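PDB 3ZBQ: Phikz039 from Pseudomonas phage phikz, which is a phage-encoded relative of tubulin and FtsZ, known as PhuZ, and binds guanosine-5'-diphosphate. Local coordinates for residues I85-A89 against S115-H119. Numbering follows the deposited sequence.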
loop_
_atom_site.group_PDB
_atom_site.type_symbol
_atom_site.label_atom_id
_atom_site.label_comp_id
_atom_site.label_asym_id
_atom_site.label_seq_id
_atom_site.Cartn_x
_atom_site.Cartn_y
_atom_site.Cartn_z
ATOM N N ILE A 85 -14.452 9.851 0.560
ATOM C CA ILE A 85 -13.760 9.042 1.571
ATOM C C ILE A 85 -14.495 8.887 2.921
ATOM O O ILE A 85 -14.579 7.773 3.444
ATOM C CB ILE A 85 -12.293 9.505 1.786
ATOM C CG1 ILE A 85 -11.483 9.327 0.498
ATOM C CG2 ILE A 85 -11.652 8.731 2.935
ATOM C CD1 ILE A 85 -11.337 7.869 0.058
ATOM N N PRO A 86 -15.023 9.991 3.492
ATOM C CA PRO A 86 -15.779 9.816 4.739
ATOM C C PRO A 86 -16.956 8.846 4.589
ATOM O O PRO A 86 -17.170 7.997 5.454
ATOM C CB PRO A 86 -16.287 11.227 5.029
ATOM C CG PRO A 86 -15.266 12.119 4.419
ATOM C CD PRO A 86 -14.879 11.419 3.144
ATOM N N ALA A 87 -17.704 8.954 3.499
ATOM C CA ALA A 87 -18.847 8.073 3.311
ATOM C C ALA A 87 -18.389 6.621 3.222
ATOM O O ALA A 87 -18.991 5.724 3.820
ATOM C CB ALA A 87 -19.611 8.462 2.055
ATOM N N ILE A 88 -17.319 6.400 2.467
ATOM C CA ILE A 88 -16.800 5.058 2.250
ATOM C C ILE A 88 -16.336 4.477 3.584
ATOM O O ILE A 88 -16.593 3.310 3.893
ATOM C CB ILE A 88 -15.666 5.080 1.219
ATOM C CG1 ILE A 88 -16.263 5.371 -0.161
ATOM C CG2 ILE A 88 -14.916 3.754 1.198
ATOM C CD1 ILE A 88 -15.241 5.679 -1.244
ATOM N N ALA A 89 -15.673 5.309 4.379
ATOM C CA ALA A 89 -15.177 4.870 5.688
ATOM C C ALA A 89 -16.335 4.587 6.639
ATOM O O ALA A 89 -16.220 3.776 7.571
ATOM C CB ALA A 89 -14.240 5.909 6.278
ATOM N N SER A 115 -5.712 7.918 0.932
ATOM C CA SER A 115 -6.773 8.742 1.516
ATOM C C SER A 115 -7.504 8.016 2.630
ATOM O O SER A 115 -7.854 8.628 3.643
ATOM C CB SER A 115 -7.772 9.211 0.461
ATOM O OG SER A 115 -7.122 9.998 -0.514
ATOM N N LEU A 116 -7.741 6.717 2.450
ATOM C CA LEU A 116 -8.352 5.920 3.507
ATOM C C LEU A 116 -7.414 5.812 4.701
ATOM O O LEU A 116 -7.856 5.937 5.838
ATOM C CB LEU A 116 -8.756 4.526 3.021
ATOM C CG LEU A 116 -10.038 4.456 2.187
ATOM C CD1 LEU A 116 -10.118 3.136 1.413
ATOM C CD2 LEU A 116 -11.271 4.625 3.064
ATOM N N VAL A 117 -6.124 5.595 4.448
ATOM C CA VAL A 117 -5.152 5.512 5.546
ATOM C C VAL A 117 -5.163 6.799 6.355
ATOM O O VAL A 117 -5.174 6.778 7.594
ATOM C CB VAL A 117 -3.727 5.259 5.028
ATOM C CG1 VAL A 117 -2.732 5.276 6.196
ATOM C CG2 VAL A 117 -3.660 3.929 4.323
ATOM N N SER A 118 -5.174 7.925 5.651
ATOM C CA SER A 118 -5.180 9.224 6.310
ATOM C C SER A 118 -6.423 9.403 7.175
ATOM O O SER A 118 -6.332 9.799 8.341
ATOM C CB SER A 118 -5.092 10.355 5.287
ATOM O OG SER A 118 -4.969 11.598 5.953
ATOM N N HIS A 119 -7.580 9.095 6.601
ATOM C CA HIS A 119 -8.842 9.222 7.321
ATOM C C HIS A 119 -8.847 8.307 8.535
ATOM O O HIS A 119 -9.196 8.729 9.634
ATOM C CB HIS A 119 -10.022 8.875 6.416
ATOM C CG HIS A 119 -11.353 9.058 7.073
ATOM N ND1 HIS A 119 -12.080 10.222 6.958
ATOM C CD2 HIS A 119 -12.074 8.237 7.873
ATOM C CE1 HIS A 119 -13.203 10.106 7.647
ATOM N NE2 HIS A 119 -13.222 8.913 8.213
#
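Ile85 reaches from helix 85-91 into the notch formed by Ser115, Leu116 and His119, one turn of helix 109-122, and its two branches share that turn between them. On the Ser115 side CG1 lies 3.7 Å from Ser115 CB, with CD1 almost as near to that same carbon. CG2, set anti to the backbone N by a chi1 of -63°, points along the turn, 3.8 Å from His119 CB and 4.1 Å from Leu116 CD2. That leucine methyl also meets Ile88 CG2 at 4.2 Å, where the two side chains lie roughly perpendicular; deeper in, both Leu116 and Ile88 rest on Ile33 of strand 30-34.

The imidazole makes the remaining contacts. With CG anti to the backbone N (chi1 -177°), His119 extends across to helix 85-91, running antiparallel alongside the Ile85 side chain. Its ring is met obliquely by Ala89, whose CB is 3.6 Å from His119 CD2, and by Pro86, whose CA is 3.9 Å from His119 CE1; Ile85 CG2 also approaches it at a slant.

No hydrogen bond links the segments, and Ser115 OG bonds back to Thr111 O in its own helix. The two short segments, crossing at -73° with their axes coming within 10.1 Å, therefore meet through carbon-rich surfaces on one flank of the parallel-stranded nucleotide-binding domain, held by shape and van der Waals contact.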